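Local coordinates for methyl-accepting chemotaxis protein, putative (Geobacter sulfurreducens, PDB 3OOV) that probably contributes a GAF-type sensory domain to a chemotaxis receptor, a fold that in relatives often binds small ligands, at residues A[116-121]-A[147-152]. Residues are numbered along the deposited sequence; the frame is centred on the assembly and turned at random.
Sequences VICPIV and DTIKLF
I149 reaches from the helix onto the strand with both of its branches, each meeting a different residue. Its CG2 methyl lies 3.7 Å from CB of C118, while the longer branch carries CD1 to within 4.0 Å of CG1 of V116, the two side chains slanting across one another. V116 and C118, two apart in the strand, both direct their CB atoms at the helix, so a single branched isoleucine can bridge them. With SG anti to the backbone N (chi1 171°), C118 turns its sulfur to K150, 3.9 Å from the CG methylene of the lysine's aliphatic chain. The small thiol fits a place where the CA atoms of C118 and K150 are 6.7 Å apart. The lysine chain bends at chi3 (87°), and NZ forms a salt bridge with OD1 of D143 of the second subunit, so its methylene packs against the strand while its charged end reaches the other subunit. The axes of the two short segments are inclined by 28°. In this helix-on-sheet packing of the GAF fold, helix 143-167 covers one face of strand 115-122; I117 points away from it and packs on I76 and C79 of helix 74-82, and strand 125-133 pairs alongside, its V132 also touching I149.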
# COMPACT_ATOMS: atom_id res chain seq x y z
N VAL A 116 4.56 5.60 -8.33
CA VAL A 116 4.03 4.36 -7.71
C VAL A 116 4.93 3.17 -8.04
O VAL A 116 5.35 2.96 -9.25
CB VAL A 116 2.67 4.04 -8.37
CG1 VAL A 116 2.18 2.60 -8.04
CG2 VAL A 116 1.57 5.14 -7.91
N ILE A 117 5.24 2.40 -7.01
CA ILE A 117 5.93 1.08 -7.19
C ILE A 117 4.95 -0.00 -6.76
O ILE A 117 4.35 0.07 -5.67
CB ILE A 117 7.18 0.91 -6.31
CG1 ILE A 117 7.98 2.22 -6.12
CG2 ILE A 117 7.99 -0.32 -6.82
CD1 ILE A 117 8.69 2.79 -7.48
N CYS A 118 4.82 -1.00 -7.61
CA CYS A 118 3.82 -2.03 -7.45
C CYS A 118 4.53 -3.40 -7.62
O CYS A 118 5.27 -3.57 -8.57
CB CYS A 118 2.71 -1.83 -8.46
SG CYS A 118 1.57 -3.22 -8.47
N PRO A 119 4.38 -4.32 -6.67
CA PRO A 119 5.15 -5.58 -6.72
C PRO A 119 4.50 -6.49 -7.76
O PRO A 119 3.30 -6.38 -7.98
CB PRO A 119 4.96 -6.17 -5.32
CG PRO A 119 3.49 -5.67 -4.90
CD PRO A 119 3.42 -4.27 -5.53
N ILE A 120 5.29 -7.33 -8.42
CA ILE A 120 4.73 -8.39 -9.25
C ILE A 120 4.80 -9.64 -8.37
O ILE A 120 5.87 -10.01 -7.91
CB ILE A 120 5.57 -8.58 -10.53
CG1 ILE A 120 5.55 -7.26 -11.37
CG2 ILE A 120 5.04 -9.85 -11.33
CD1 ILE A 120 6.72 -7.13 -12.35
N VAL A 121 3.67 -10.26 -8.08
CA VAL A 121 3.67 -11.25 -7.01
C VAL A 121 3.22 -12.54 -7.62
O VAL A 121 2.18 -12.62 -8.30
CB VAL A 121 2.74 -10.85 -5.80
CG1 VAL A 121 2.67 -11.99 -4.75
CG2 VAL A 121 3.22 -9.54 -5.12
N ASP A 147 -5.01 1.00 -9.25
CA ASP A 147 -5.81 -0.15 -9.73
C ASP A 147 -5.36 -0.51 -11.10
O ASP A 147 -5.39 -1.66 -11.46
CB ASP A 147 -7.33 0.11 -9.85
CG ASP A 147 -7.99 0.48 -8.55
OD1 ASP A 147 -7.43 0.21 -7.47
OD2 ASP A 147 -9.11 1.07 -8.63
N THR A 148 -5.06 0.48 -11.92
CA THR A 148 -4.72 0.12 -13.30
C THR A 148 -3.34 -0.60 -13.42
O THR A 148 -3.15 -1.49 -14.24
CB THR A 148 -4.75 1.31 -14.20
OG1 THR A 148 -6.12 1.60 -14.51
CG2 THR A 148 -4.05 1.01 -15.50
N ILE A 149 -2.39 -0.16 -12.60
CA ILE A 149 -1.03 -0.66 -12.61
C ILE A 149 -1.04 -2.09 -12.02
O ILE A 149 -0.47 -3.00 -12.63
CB ILE A 149 -0.08 0.34 -11.86
CG1 ILE A 149 0.09 1.63 -12.68
CG2 ILE A 149 1.34 -0.28 -11.48
CD1 ILE A 149 0.64 2.80 -11.74
N LYS A 150 -1.75 -2.27 -10.90
CA LYS A 150 -2.04 -3.58 -10.28
C LYS A 150 -2.66 -4.56 -11.23
O LYS A 150 -2.33 -5.74 -11.18
CB LYS A 150 -2.96 -3.47 -9.06
CG LYS A 150 -2.27 -3.00 -7.86
CD LYS A 150 -3.20 -2.98 -6.64
CE LYS A 150 -3.22 -4.33 -5.92
NZ LYS A 150 -3.90 -4.15 -4.57
N LEU A 151 -3.52 -4.07 -12.12
CA LEU A 151 -4.09 -4.93 -13.14
C LEU A 151 -3.02 -5.45 -14.08
O LEU A 151 -3.08 -6.64 -14.47
CB LEU A 151 -5.14 -4.18 -13.94
CG LEU A 151 -6.11 -4.83 -14.94
CD1 LEU A 151 -7.12 -5.81 -14.28
CD2 LEU A 151 -6.85 -3.66 -15.57
N PHE A 152 -2.08 -4.60 -14.50
CA PHE A 152 -1.02 -5.05 -15.44
C PHE A 152 0.04 -5.92 -14.76
O PHE A 152 0.60 -6.81 -15.42
CB PHE A 152 -0.32 -3.88 -16.18
CG PHE A 152 -1.11 -3.36 -17.37
CD1 PHE A 152 -0.64 -3.52 -18.63
CD2 PHE A 152 -2.31 -2.67 -17.18
CE1 PHE A 152 -1.38 -3.06 -19.75
CE2 PHE A 152 -3.04 -2.22 -18.25
CZ PHE A 152 -2.56 -2.41 -19.55